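Local coordinates for protein BtGH115A (PDB 5BY3) that acts as a family GH115 4-O-methyl-alpha-glucuronidase with specificity for decorated arabinogalactans, at residues F166-D171 against A214-T219; M175-K180 against N612-F617. All blocks are in the same frame, centred on the assembly; numbering follows the deposited sequence.

Interaction 1: F166-D171 against A214-T219; sequences FINDED and AMHECT
A hydrogen bond joins ND1 of His216 to OD1 of Asp171 (2.7 Å, 150° at the hydrogen). OD1 uses its syn lone pair. The carboxylate stands almost perpendicular to the imidazole, and OD1 is tilted 19° out of the ring plane. Cys218 SG packs 3.4 Å from CG of Asp171. The backbone N of Asp169 lies over one face of the imidazole, off toward its rim, and Asp169 OD1 is 3.5 Å from His216 CE1.

In Glu170, CG stands between the backbone N and the carbonyl carbon (chi1 73°), and the bend at chi2 turns the chain toward the 214-219 loop. OE2 accepts from the backbone N of His216 (3.2 Å) and from OG1 of Thr219, but its place is doubtful. A water accepts N-H of Met215 (2.9 Å) and lies within donating reach of O of Ile167 and OE1 of Glu170, though more acceptors than protons surround it. CG of Met215, a selenomethionine, meets the edge of the Phe166 ring at CE1 (3.9 Å).

Both loops follow neighbouring parallel strands, 162-166 and 210-212, of the TIM-barrel domain. Trp397 and His298 also meet the His216 ring. The side chain of Asp169 is about 6 Å from a nickel ion held by Leu404 and Asp436. The bond to Asp171 and the face contacts help to set the imidazole's rotation and leave NE2 turned toward Asn168 and Asp169.

Interaction 2: M175-K180 against N612-F617; sequences MPWSNK and NRMMDF
Helix 174-182, which follows a strand of the TIM barrel, is covered here by the loop 612-617, which comes after helix 587-603. Trp177 of the helix carries the contact with Asn612 and Met614. The indole points its edge at the backbone of the loop: CD1 is 3.3 Å from O of Asn612, and this oxygen lies close to the ring plane. Its hydroxyl partner is Thr181 OG1, further along the same helix. The indole NE1 is hydrogen-bonded to O of Lys610.

Met614, a selenomethionine, reaches one face of the same indole. Its side chain starts with CG anti to the backbone N (chi1 -179°) and then bends at chi2 and chi3. The terminal CE sits over the six-membered ring, 4.2 Å from its centroid, in a CH-pi contact. It is nearest to the rim atom CE3 (3.9 Å). The selenium approaches the five-membered ring obliquely, so the pair is also a Met-aromatic contact. The side chain of Met614 lies about 7 Å from the bound nickel ion. The rings of Trp611 and Tyr182 pack against the indole as well, which makes an aromatic cluster where the loop meets the barrel helix.

Arg613 reaches toward Pro176 and Lys180. Its chain is extended from CG to NE, with CD 3.5 Å from O of Pro176 and 4.0 Å from CB of Pro176. That carbonyl also accepts the helical N-H of Lys180. CB of Lys180 sits over one face of the guanidinium, off toward its rim, 3.6 Å from NH1. The two long side chains cross at about a right angle. NZ of Lys180 is 5.6 Å from NH2 of Arg613; these like charges are not in contact, and their repulsion would probably keep the two ends apart.

From the N terminus, strand 162-166 leads into segment 166-171 and then directly into helix 174-182, which holds segment 175-180. Segment 214-219 follows strand 210-212, and interaction 1 closes a loop of 42 residues that includes the helix. Segment 612-617 comes much later, so interaction 2 closes a loop of 431 residues. The two closures cross, since the segments alternate along the chain. They also touch: O of Glu170 probably accepts a hydrogen bond from N of Met175, and Met175 packs on Thr219 and Cys218. Together they tie two barrel loops and the barrel helix to the loop after helix 587-603.

Interaction 1: F166-D171 against A214-T219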
loop_
_atom_site.group_PDB
_atom_site.type_symbol
_atom_site.label_atom_id
_atom_site.label_comp_id
_atom_site.label_asym_id
_atom_site.label_seq_id
_atom_site.Cartn_x
_atom_site.Cartn_y
_atom_site.Cartn_z
ATOM N N PHE A 166 -6.841 -0.101 5.358
ATOM C CA PHE A 166 -7.222 -1.128 6.280
ATOM C C PHE A 166 -6.151 -1.257 7.412
ATOM O O PHE A 166 -5.058 -1.729 7.149
ATOM C CB PHE A 166 -7.391 -2.440 5.432
ATOM C CG PHE A 166 -7.665 -3.705 6.240
ATOM C CD1 PHE A 166 -8.307 -3.666 7.494
ATOM C CD2 PHE A 166 -7.290 -4.953 5.722
ATOM C CE1 PHE A 166 -8.549 -4.834 8.220
ATOM C CE2 PHE A 166 -7.531 -6.120 6.441
ATOM C CZ PHE A 166 -8.190 -6.061 7.685
ATOM N N ILE A 167 -6.447 -0.838 8.656
ATOM C CA ILE A 167 -5.545 -1.154 9.758
ATOM C C ILE A 167 -5.707 -2.656 10.060
ATOM O O ILE A 167 -6.817 -3.101 10.359
ATOM C CB ILE A 167 -5.758 -0.306 11.044
ATOM C CG1 ILE A 167 -5.224 1.114 10.941
ATOM C CG2 ILE A 167 -4.952 -0.876 12.204
ATOM C CD1 ILE A 167 -5.765 1.935 9.811
ATOM N N ASN A 168 -4.597 -3.403 9.975
ATOM C CA ASN A 168 -4.545 -4.879 10.090
ATOM C C ASN A 168 -3.232 -5.285 10.696
ATOM O O ASN A 168 -2.297 -4.507 10.675
ATOM C CB ASN A 168 -4.609 -5.503 8.687
ATOM C CG ASN A 168 -4.998 -6.977 8.689
ATOM O OD1 ASN A 168 -5.784 -7.436 9.524
ATOM N ND2 ASN A 168 -4.501 -7.711 7.709
ATOM N N ASP A 169 -3.125 -6.503 11.222
ATOM C CA ASP A 169 -1.853 -6.952 11.819
ATOM C C ASP A 169 -1.309 -5.975 12.887
ATOM O O ASP A 169 -0.075 -5.813 13.068
ATOM C CB ASP A 169 -0.816 -7.230 10.719
ATOM C CG ASP A 169 -1.293 -8.294 9.707
ATOM O OD1 ASP A 169 -1.708 -9.413 10.130
ATOM O OD2 ASP A 169 -1.248 -8.013 8.479
ATOM N N GLU A 170 -2.256 -5.377 13.615
ATOM C CA GLU A 170 -2.047 -4.299 14.561
ATOM C C GLU A 170 -1.598 -4.748 15.962
ATOM O O GLU A 170 -1.419 -3.876 16.837
ATOM C CB GLU A 170 -3.330 -3.431 14.673
ATOM C CG GLU A 170 -4.511 -4.077 15.434
ATOM C CD GLU A 170 -5.475 -4.914 14.580
ATOM O OE1 GLU A 170 -5.062 -5.434 13.542
ATOM O OE2 GLU A 170 -6.674 -5.058 14.944
ATOM N N ASP A 171 -1.421 -6.065 16.168
ATOM C CA ASP A 171 -1.178 -6.642 17.513
ATOM C C ASP A 171 0.078 -6.084 18.196
ATOM O O ASP A 171 0.162 -6.174 19.422
ATOM C CB ASP A 171 -0.996 -8.177 17.523
ATOM C CG ASP A 171 -2.127 -8.972 16.843
ATOM O OD1 ASP A 171 -2.699 -8.533 15.827
ATOM O OD2 ASP A 171 -2.386 -10.110 17.312
ATOM N N ALA A 214 -9.485 -1.769 12.431
ATOM C CA ALA A 214 -8.792 -2.960 13.037
ATOM C C ALA A 214 -9.818 -3.956 13.483
ATOM O O ALA A 214 -10.888 -3.562 13.953
ATOM C CB ALA A 214 -7.959 -2.558 14.247
HETATM N N MSE A 215 -9.495 -5.237 13.396
HETATM C CA MSE A 215 -10.508 -6.272 13.588
HETATM C C MSE A 215 -9.913 -7.559 14.042
HETATM O O MSE A 215 -10.594 -8.589 14.089
HETATM C CB MSE A 215 -11.303 -6.465 12.269
HETATM C CG MSE A 215 -10.520 -6.771 10.984
HETATM SE SE MSE A 215 -9.628 -8.534 10.995
HETATM C CE MSE A 215 -11.005 -9.662 10.136
ATOM N N HIS A 216 -8.631 -7.533 14.361
ATOM C CA HIS A 216 -7.989 -8.712 14.909
ATOM C C HIS A 216 -8.600 -9.079 16.255
ATOM O O HIS A 216 -9.046 -8.203 16.996
ATOM C CB HIS A 216 -6.480 -8.483 15.017
ATOM C CG HIS A 216 -5.713 -9.039 13.857
ATOM N ND1 HIS A 216 -4.401 -9.457 13.959
ATOM C CD2 HIS A 216 -6.087 -9.285 12.581
ATOM C CE1 HIS A 216 -4.000 -9.922 12.792
ATOM N NE2 HIS A 216 -5.006 -9.829 11.939
ATOM N N GLU A 217 -8.613 -10.382 16.550
ATOM C CA GLU A 217 -9.111 -10.935 17.830
ATOM C C GLU A 217 -8.622 -10.161 19.064
ATOM O O GLU A 217 -9.413 -9.888 19.959
ATOM C CB GLU A 217 -8.898 -12.470 17.947
ATOM C CG GLU A 217 -7.587 -13.052 17.374
ATOM C CD GLU A 217 -7.529 -13.147 15.832
ATOM O OE1 GLU A 217 -6.540 -12.646 15.234
ATOM O OE2 GLU A 217 -8.453 -13.729 15.213
ATOM N N CYS A 218 -7.359 -9.734 19.062
ATOM C CA CYS A 218 -6.799 -8.831 20.101
ATOM C C CYS A 218 -7.430 -7.422 20.264
ATOM O O CYS A 218 -7.112 -6.716 21.213
ATOM C CB CYS A 218 -5.285 -8.670 19.882
ATOM S SG CYS A 218 -4.833 -7.605 18.476
ATOM N N THR A 219 -8.294 -7.022 19.336
ATOM C CA THR A 219 -8.873 -5.667 19.294
ATOM C C THR A 219 -10.409 -5.643 19.555
ATOM O O THR A 219 -11.126 -6.543 19.138
ATOM C CB THR A 219 -8.533 -5.023 17.923
ATOM O OG1 THR A 219 -7.133 -4.802 17.867
ATOM C CG2 THR A 219 -9.235 -3.697 17.687
HETATM O O HOH W 1 -7.134 -5.708 11.708
HETATM O O HOH W 2 -5.038 -11.070 17.491
#

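Interaction 2: M175-K180 against N612-F617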
loop_
_atom_site.group_PDB
_atom_site.type_symbol
_atom_site.label_atom_id
_atom_site.label_comp_id
_atom_site.label_asym_id
_atom_site.label_seq_id
_atom_site.Cartn_x
_atom_site.Cartn_y
_atom_site.Cartn_z
HETATM N N MSE A 175 -2.370 -1.141 17.853
HETATM C CA MSE A 175 -3.299 -1.473 18.992
HETATM C C MSE A 175 -2.692 -1.054 20.347
HETATM O O MSE A 175 -3.285 -0.192 20.994
HETATM C CB MSE A 175 -3.955 -2.858 18.971
HETATM C CG MSE A 175 -5.089 -2.961 20.001
HETATM SE SE MSE A 175 -4.352 -3.357 21.804
HETATM C CE MSE A 175 -3.725 -5.209 21.653
ATOM N N PRO A 176 -1.524 -1.586 20.765
ATOM C CA PRO A 176 -0.965 -1.175 22.084
ATOM C C PRO A 176 -0.660 0.310 22.176
ATOM O O PRO A 176 -0.856 0.906 23.226
ATOM C CB PRO A 176 0.319 -2.000 22.242
ATOM C CG PRO A 176 0.631 -2.535 20.889
ATOM C CD PRO A 176 -0.633 -2.542 20.072
ATOM N N TRP A 177 -0.220 0.913 21.082
ATOM C CA TRP A 177 0.017 2.350 21.080
ATOM C C TRP A 177 -1.262 3.135 21.416
ATOM O O TRP A 177 -1.237 4.053 22.232
ATOM C CB TRP A 177 0.605 2.787 19.745
ATOM C CG TRP A 177 0.633 4.239 19.608
ATOM C CD1 TRP A 177 1.535 5.106 20.191
ATOM C CD2 TRP A 177 -0.289 5.044 18.861
ATOM N NE1 TRP A 177 1.212 6.397 19.842
ATOM C CE2 TRP A 177 0.091 6.390 19.043
ATOM C CE3 TRP A 177 -1.417 4.756 18.072
ATOM C CZ2 TRP A 177 -0.592 7.456 18.447
ATOM C CZ3 TRP A 177 -2.120 5.844 17.472
ATOM C CH2 TRP A 177 -1.703 7.167 17.675
ATOM N N SER A 178 -2.376 2.768 20.792
ATOM C CA SER A 178 -3.649 3.433 21.069
ATOM C C SER A 178 -4.153 3.202 22.518
ATOM O O SER A 178 -4.405 4.173 23.248
ATOM C CB SER A 178 -4.711 2.999 20.059
ATOM O OG SER A 178 -5.896 3.709 20.307
ATOM N N ASN A 179 -4.255 1.915 22.885
ATOM C CA ASN A 179 -4.716 1.374 24.168
ATOM C C ASN A 179 -3.895 1.721 25.424
ATOM O O ASN A 179 -4.392 1.604 26.532
ATOM C CB ASN A 179 -4.752 -0.154 24.022
ATOM C CG ASN A 179 -5.526 -0.849 25.123
ATOM O OD1 ASN A 179 -6.731 -0.671 25.260
ATOM N ND2 ASN A 179 -4.845 -1.674 25.875
ATOM N N LYS A 180 -2.635 2.110 25.256
ATOM C CA LYS A 180 -1.777 2.460 26.412
ATOM C C LYS A 180 -1.086 3.834 26.293
ATOM O O LYS A 180 -0.979 4.539 27.284
ATOM C CB LYS A 180 -0.748 1.360 26.744
ATOM C CG LYS A 180 -1.205 -0.057 26.461
ATOM C CD LYS A 180 -1.555 -0.901 27.669
ATOM C CE LYS A 180 -0.995 -2.297 27.377
ATOM N NZ LYS A 180 -1.421 -3.385 28.291
ATOM N N ASN A 612 5.366 5.808 21.823
ATOM C CA ASN A 612 5.733 4.650 22.621
ATOM C C ASN A 612 4.828 3.432 22.318
ATOM O O ASN A 612 3.587 3.595 22.245
ATOM C CB ASN A 612 5.762 4.991 24.112
ATOM C CG ASN A 612 6.347 3.865 24.944
ATOM O OD1 ASN A 612 7.236 3.145 24.502
ATOM N ND2 ASN A 612 5.814 3.682 26.142
ATOM N N ARG A 613 5.458 2.249 22.130
ATOM C CA ARG A 613 4.782 0.986 21.714
ATOM C C ARG A 613 4.425 0.807 20.224
ATOM O O ARG A 613 4.076 -0.309 19.813
ATOM C CB ARG A 613 3.490 0.733 22.510
ATOM C CG ARG A 613 3.655 0.714 24.011
ATOM C CD ARG A 613 2.313 0.528 24.689
ATOM N NE ARG A 613 2.555 -0.052 26.007
ATOM C CZ ARG A 613 2.794 0.660 27.101
ATOM N NH1 ARG A 613 2.793 1.996 27.046
ATOM N NH2 ARG A 613 3.021 0.025 28.250
HETATM N N MSE A 614 4.456 1.880 19.429
HETATM C CA MSE A 614 4.168 1.806 17.993
HETATM C C MSE A 614 5.146 0.936 17.240
HETATM O O MSE A 614 4.803 0.427 16.185
HETATM C CB MSE A 614 4.168 3.230 17.468
HETATM C CG MSE A 614 3.871 3.428 15.981
HETATM SE SE MSE A 614 2.245 2.580 15.277
HETATM C CE MSE A 614 1.138 4.178 15.239
HETATM N N MSE A 615 6.358 0.738 17.778
HETATM C CA MSE A 615 7.422 -0.005 17.080
HETATM C C MSE A 615 7.921 -1.173 17.855
HETATM O O MSE A 615 8.418 -1.033 18.985
HETATM C CB MSE A 615 8.614 0.850 16.705
HETATM C CG MSE A 615 9.632 0.091 15.836
HETATM SE SE MSE A 615 8.855 -0.531 14.128
HETATM C CE MSE A 615 8.577 1.264 13.348
ATOM N N ASP A 616 7.810 -2.339 17.224
ATOM C CA ASP A 616 8.196 -3.592 17.846
ATOM C C ASP A 616 9.088 -4.291 16.847
ATOM O O ASP A 616 8.637 -4.638 15.756
ATOM C CB ASP A 616 6.948 -4.424 18.168
ATOM C CG ASP A 616 7.260 -5.718 18.870
ATOM O OD1 ASP A 616 8.398 -6.205 18.757
ATOM O OD2 ASP A 616 6.346 -6.285 19.534
ATOM N N PHE A 617 10.353 -4.480 17.199
ATOM C CA PHE A 617 11.275 -5.072 16.254
ATOM C C PHE A 617 11.187 -6.612 16.168
ATOM O O PHE A 617 11.913 -7.235 15.377
ATOM C CB PHE A 617 12.707 -4.505 16.429
ATOM C CG PHE A 617 13.495 -5.041 17.629
ATOM C CD1 PHE A 617 13.450 -4.390 18.874
ATOM C CD2 PHE A 617 14.368 -6.132 17.484
ATOM C CE1 PHE A 617 14.207 -4.851 19.961
ATOM C CE2 PHE A 617 15.141 -6.579 18.570
ATOM C CZ PHE A 617 15.057 -5.944 19.814
#